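Local coordinates for hemolysin activator protein CdiB (PDB 6WIL) that probably secretes a partner CdiA toxin across the outer membrane as the TpsB transporter of a contact-dependent growth inhibition system, at residues 15-20 against 235-240; 226-231 against 467-472. One frame throughout, in Å; residues are numbered along the deposited sequence.

Contact 1. Residues 15-20 against 235-240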
loop_
_atom_site.group_PDB
_atom_site.type_symbol
_atom_site.label_atom_id
_atom_site.label_comp_id
_atom_site.label_asym_id
_atom_site.label_seq_id
_atom_site.Cartn_x
_atom_site.Cartn_y
_atom_site.Cartn_z
ATOM N N ASP A 15 -4.327 5.641 -18.489
ATOM C CA ASP A 15 -4.406 6.018 -17.078
ATOM C C ASP A 15 -4.698 4.810 -16.196
ATOM O O ASP A 15 -4.096 4.659 -15.126
ATOM C CB ASP A 15 -5.469 7.097 -16.876
ATOM C CG ASP A 15 -5.036 8.453 -17.397
ATOM O OD1 ASP A 15 -3.968 8.534 -18.042
ATOM O OD2 ASP A 15 -5.760 9.444 -17.156
ATOM N N GLN A 16 -5.626 3.946 -16.620
ATOM C CA GLN A 16 -5.903 2.729 -15.863
ATOM C C GLN A 16 -4.667 1.841 -15.782
ATOM O O GLN A 16 -4.345 1.304 -14.715
ATOM C CB GLN A 16 -7.070 1.967 -16.492
ATOM C CG GLN A 16 -8.402 2.709 -16.477
ATOM C CD GLN A 16 -9.553 1.855 -16.987
ATOM O OE1 GLN A 16 -9.358 0.952 -17.802
ATOM N NE2 GLN A 16 -10.757 2.132 -16.498
ATOM N N ARG A 17 -3.963 1.676 -16.905
ATOM C CA ARG A 17 -2.731 0.893 -16.897
ATOM C C ARG A 17 -1.674 1.542 -16.012
ATOM O O ARG A 17 -0.927 0.847 -15.312
ATOM C CB ARG A 17 -2.205 0.729 -18.324
ATOM C CG ARG A 17 -1.027 -0.229 -18.438
ATOM C CD ARG A 17 -0.282 -0.055 -19.751
ATOM N NE ARG A 17 0.637 1.081 -19.713
ATOM C CZ ARG A 17 1.874 1.023 -19.228
ATOM N NH1 ARG A 17 2.342 -0.118 -18.737
ATOM N NH2 ARG A 17 2.642 2.104 -19.230
ATOM N N LEU A 18 -1.596 2.876 -16.034
ATOM C CA LEU A 18 -0.647 3.580 -15.174
ATOM C C LEU A 18 -0.954 3.342 -13.702
ATOM O O LEU A 18 -0.042 3.111 -12.899
ATOM C CB LEU A 18 -0.665 5.077 -15.479
ATOM C CG LEU A 18 0.494 5.642 -16.298
ATOM C CD1 LEU A 18 0.469 7.161 -16.255
ATOM C CD2 LEU A 18 1.823 5.107 -15.783
ATOM N N LYS A 19 -2.233 3.405 -13.327
ATOM C CA LYS A 19 -2.595 3.177 -11.933
ATOM C C LYS A 19 -2.299 1.743 -11.516
ATOM O O LYS A 19 -1.815 1.504 -10.404
ATOM C CB LYS A 19 -4.069 3.518 -11.705
ATOM C CG LYS A 19 -4.338 5.014 -11.557
ATOM C CD LYS A 19 -5.038 5.304 -10.236
ATOM C CE LYS A 19 -5.129 6.790 -9.927
ATOM N NZ LYS A 19 -6.097 7.511 -10.799
ATOM N N GLU A 20 -2.570 0.775 -12.396
ATOM C CA GLU A 20 -2.255 -0.613 -12.079
ATOM C C GLU A 20 -0.752 -0.810 -11.917
ATOM O O GLU A 20 -0.307 -1.547 -11.030
ATOM C CB GLU A 20 -2.814 -1.536 -13.161
ATOM C CG GLU A 20 -2.758 -3.014 -12.811
ATOM C CD GLU A 20 -3.808 -3.825 -13.551
ATOM O OE1 GLU A 20 -3.449 -4.545 -14.508
ATOM O OE2 GLU A 20 -4.998 -3.731 -13.178
HETATM N N MSE A 235 0.158 -5.826 -26.650
HETATM C CA MSE A 235 1.025 -4.977 -25.840
HETATM C C MSE A 235 2.399 -5.585 -25.604
HETATM O O MSE A 235 2.543 -6.799 -25.497
HETATM C CB MSE A 235 0.371 -4.692 -24.488
HETATM C CG MSE A 235 -0.332 -3.352 -24.391
HETATM SE SE MSE A 235 -1.243 -3.155 -22.675
HETATM C CE MSE A 235 0.205 -3.750 -21.514
ATOM N N GLY A 236 3.404 -4.722 -25.514
ATOM C CA GLY A 236 4.739 -5.136 -25.138
ATOM C C GLY A 236 5.314 -4.219 -24.080
ATOM O O GLY A 236 5.292 -2.995 -24.233
ATOM N N ASN A 237 5.827 -4.796 -22.998
ATOM C CA ASN A 237 6.348 -4.021 -21.883
ATOM C C ASN A 237 7.778 -4.438 -21.581
ATOM O O ASN A 237 8.095 -5.630 -21.552
ATOM C CB ASN A 237 5.484 -4.200 -20.625
ATOM C CG ASN A 237 4.593 -3.004 -20.354
ATOM O OD1 ASN A 237 4.985 -2.074 -19.649
ATOM N ND2 ASN A 237 3.388 -3.024 -20.910
ATOM N N ILE A 238 8.634 -3.447 -21.358
ATOM C CA ILE A 238 9.987 -3.658 -20.860
ATOM C C ILE A 238 10.077 -2.935 -19.524
ATOM O O ILE A 238 10.022 -1.699 -19.477
ATOM C CB ILE A 238 11.055 -3.148 -21.836
ATOM C CG1 ILE A 238 10.907 -3.829 -23.197
ATOM C CG2 ILE A 238 12.449 -3.381 -21.263
ATOM C CD1 ILE A 238 11.717 -3.176 -24.302
ATOM N N GLY A 239 10.198 -3.696 -18.443
ATOM C CA GLY A 239 10.337 -3.143 -17.102
ATOM C C GLY A 239 11.745 -3.350 -16.588
ATOM O O GLY A 239 12.310 -4.442 -16.714
ATOM N N ILE A 240 12.322 -2.296 -16.014
ATOM C CA ILE A 240 13.642 -2.363 -15.401
ATOM C C ILE A 240 13.528 -1.889 -13.961
ATOM O O ILE A 240 13.062 -0.774 -13.705
ATOM C CB ILE A 240 14.685 -1.526 -16.156
ATOM C CG1 ILE A 240 14.723 -1.927 -17.628
ATOM C CG2 ILE A 240 16.057 -1.706 -15.512
ATOM C CD1 ILE A 240 15.879 -1.324 -18.394
#

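Contact 2. Residues 226-231 against 467-472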
loop_
_atom_site.group_PDB
_atom_site.type_symbol
_atom_site.label_atom_id
_atom_site.label_comp_id
_atom_site.label_asym_id
_atom_site.label_seq_id
_atom_site.Cartn_x
_atom_site.Cartn_y
_atom_site.Cartn_z
ATOM N N SER A 226 -5.055 -9.264 -25.810
ATOM C CA SER A 226 -6.440 -9.288 -25.367
ATOM C C SER A 226 -7.342 -8.758 -26.471
ATOM O O SER A 226 -6.923 -7.944 -27.299
ATOM C CB SER A 226 -6.638 -8.451 -24.096
ATOM O OG SER A 226 -5.918 -8.994 -23.005
ATOM N N GLY A 227 -8.584 -9.229 -26.477
ATOM C CA GLY A 227 -9.564 -8.731 -27.418
ATOM C C GLY A 227 -10.757 -9.663 -27.492
ATOM O O GLY A 227 -10.883 -10.602 -26.705
ATOM N N ASN A 228 -11.640 -9.365 -28.442
ATOM C CA ASN A 228 -12.732 -10.258 -28.783
ATOM C C ASN A 228 -12.301 -11.150 -29.946
ATOM O O ASN A 228 -11.164 -11.095 -30.421
ATOM C CB ASN A 228 -14.009 -9.472 -29.105
ATOM C CG ASN A 228 -13.819 -8.449 -30.216
ATOM O OD1 ASN A 228 -13.247 -8.742 -31.264
ATOM N ND2 ASN A 228 -14.311 -7.241 -29.988
ATOM N N GLN A 229 -13.227 -11.983 -30.413
ATOM C CA GLN A 229 -12.912 -12.921 -31.481
ATOM C C GLN A 229 -12.734 -12.240 -32.832
ATOM O O GLN A 229 -12.280 -12.890 -33.779
ATOM C CB GLN A 229 -14.004 -13.984 -31.562
ATOM C CG GLN A 229 -14.552 -14.435 -30.204
ATOM C CD GLN A 229 -13.595 -15.331 -29.435
ATOM O OE1 GLN A 229 -12.948 -16.207 -30.007
ATOM N NE2 GLN A 229 -13.510 -15.118 -28.126
ATOM N N ASP A 230 -13.073 -10.955 -32.946
ATOM C CA ASP A 230 -12.886 -10.197 -34.177
ATOM C C ASP A 230 -11.626 -9.339 -34.152
ATOM O O ASP A 230 -10.836 -9.366 -35.100
ATOM C CB ASP A 230 -14.106 -9.305 -34.442
ATOM C CG ASP A 230 -15.344 -10.099 -34.806
ATOM O OD1 ASP A 230 -15.248 -11.340 -34.912
ATOM O OD2 ASP A 230 -16.413 -9.479 -34.989
ATOM N N THR A 231 -11.426 -8.568 -33.083
ATOM C CA THR A 231 -10.328 -7.615 -32.987
ATOM C C THR A 231 -9.670 -7.740 -31.620
ATOM O O THR A 231 -10.184 -8.410 -30.719
ATOM C CB THR A 231 -10.814 -6.175 -33.214
ATOM O OG1 THR A 231 -11.840 -5.863 -32.261
ATOM C CG2 THR A 231 -11.369 -6.008 -34.622
ATOM N N ASP A 467 -14.542 -6.066 -23.703
ATOM C CA ASP A 467 -13.382 -5.785 -24.545
ATOM C C ASP A 467 -12.854 -4.374 -24.324
ATOM O O ASP A 467 -11.658 -4.111 -24.521
ATOM C CB ASP A 467 -13.736 -5.983 -26.020
ATOM C CG ASP A 467 -15.042 -5.317 -26.407
ATOM O OD1 ASP A 467 -15.230 -4.110 -26.093
ATOM O OD2 ASP A 467 -15.883 -6.004 -27.037
ATOM N N GLY A 468 -13.733 -3.451 -23.932
ATOM C CA GLY A 468 -13.347 -2.069 -23.765
ATOM C C GLY A 468 -13.411 -1.188 -24.990
ATOM O O GLY A 468 -12.898 -0.057 -24.940
ATOM N N GLU A 469 -14.011 -1.657 -26.085
ATOM C CA GLU A 469 -14.198 -0.759 -27.220
ATOM C C GLU A 469 -15.209 0.326 -26.895
ATOM O O GLU A 469 -15.116 1.451 -27.400
ATOM C CB GLU A 469 -14.644 -1.528 -28.456
ATOM C CG GLU A 469 -16.065 -2.049 -28.400
ATOM C CD GLU A 469 -16.395 -2.882 -29.608
ATOM O OE1 GLU A 469 -16.619 -2.286 -30.678
ATOM O OE2 GLU A 469 -16.392 -4.128 -29.485
ATOM N N LEU A 470 -16.186 0.002 -26.068
ATOM C CA LEU A 470 -17.168 0.968 -25.617
ATOM C C LEU A 470 -17.215 0.881 -24.108
ATOM O O LEU A 470 -17.355 -0.215 -23.558
ATOM C CB LEU A 470 -18.565 0.710 -26.207
ATOM C CG LEU A 470 -18.688 0.782 -27.727
ATOM C CD1 LEU A 470 -20.037 0.263 -28.170
ATOM C CD2 LEU A 470 -18.455 2.195 -28.259
HETATM N N MSE A 471 -17.055 2.023 -23.448
HETATM C CA MSE A 471 -17.083 2.055 -21.989
HETATM C C MSE A 471 -18.183 2.982 -21.491
HETATM O O MSE A 471 -18.477 3.996 -22.121
HETATM C CB MSE A 471 -15.731 2.496 -21.430
HETATM C CG MSE A 471 -14.598 1.549 -21.782
HETATM SE SE MSE A 471 -12.853 2.213 -21.185
HETATM C CE MSE A 471 -12.875 1.550 -19.338
ATOM N N LEU A 472 -18.818 2.602 -20.388
ATOM C CA LEU A 472 -19.724 3.494 -19.684
ATOM C C LEU A 472 -18.906 4.434 -18.807
ATOM O O LEU A 472 -17.814 4.090 -18.358
ATOM C CB LEU A 472 -20.719 2.698 -18.836
ATOM C CG LEU A 472 -21.427 1.548 -19.558
ATOM C CD1 LEU A 472 -22.262 0.748 -18.585
ATOM C CD2 LEU A 472 -22.295 2.055 -20.711
#

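Contact 1. Residues 15-20 against 235-240
The guanidinium of Arg17 and the side-chain amide of Asn237 meet at a slant, with their planes 42° apart. The amide oxygen reaches the guanidinium obliquely. The contact joins a helix inside the barrel to the barrel wall. Arg17 lies on helix 8-27, which occupies the lumen as the N-terminal plug helix does in other TpsB transporters. Asn237 and Met235 lie on strand 232-243, the second strand of the 16-stranded barrel, and both side chains start out toward the helix.

The gap between the backbones is wide. The closest CA atoms, those of Arg17 and Met235, are 11.3 Å apart, and the long arginine spans much of that distance. Its CG stands anti to the backbone N, which sends the chain off the helix toward the wall. A bend at chi3 (80°) then turns the guanidinium beside the asparagine. Arg17 NH1 comes 3.4 Å from Asn237 OD1 and 3.8 Å from Asn237 ND2. The two side chains run past each other in opposite directions.

The main polar partner of Asn237 OD1 lies on the next strand, where Asn255 ND2 donates a hydrogen bond to it. Arg17 NH2 makes a weak hydrogen bond to Ser270 OG, and the Arg17 side chain also packs on Tyr461. The arginine thus reaches several wall strands and a loop.

Met235, present as selenomethionine, adds the nonpolar part. Its chain also bends at chi3, bringing the terminal methyl to the aliphatic part of the arginine. Met235 CE lies 4.1 Å from Arg17 CD, while on its own strand the same CE is 3.3 Å from Asn237 ND2.

Contact 2. Residues 226-231 against 467-472
Asn228 turns its amide nitrogen toward two carboxylates, those of Asp467 and Glu469. Asn228 ND2 lies 3.6 Å from Asp467 OD2 and 3.8 Å from Glu469 OE2, and neither approach is a hydrogen bond. The amide stands nearly upright to the aspartate carboxylate, with planes 85° apart, and is less steeply turned to that of the glutamate. Asp467 OD2 and Glu469 OE2 are themselves only 3.1 Å apart. Both are acceptors, so this closeness would probably cost energy if both acids were charged. Lys547 NZ forms a salt bridge with Glu469 OE2 and should offset part of that cost. Phe263 packs against Asn228, Asp467 and Glu469.

Each side is set by its own turn. Asn228 CG sits between the backbone N and the carbonyl carbon (chi1 56°), which folds OD1 back over the following residues. Thr231 N donates to Asn228 OD1 at 2.6 Å in an almost straight bond (171°). Asp230 N gives the same oxygen a second, more bent bond of 2.8 Å. With OD1 held in this way, ND2 faces the acids. Within 467-472, Glu469 N bonds to Asp467 OD1 at 2.7 Å, leaving OD2 toward the asparagine.

Further out, Gly227 pairs through its backbone with Thr552, where the first and last barrel strands meet. The contact is therefore two facing Asx turns. One closes the first extracellular hairpin of the TpsB barrel, and the other follows the VRGF sequence of the long L6 loop.

Overall arrangement
The centres of the two contacts lie about 19 Å apart, on the same side of the chain's centre. Along the chain their segments alternate: 15-20, 226-231, 235-240, 467-472. Segments 226-231 and 235-240 belong to successive strands, 217-228 and 232-243, which are neighbours in the barrel. Contact 1 meets this hairpin from within the lumen, and contact 2 meets it at its tip. The other two segments also touch, since Gln16 NE2 packs 3.6 Å from Met471 CE. Helix 8-27, the L6 loop and the first hairpin are therefore in mutual contact. This is consistent with a closed resting state in which helix and loop fill the secretion pore.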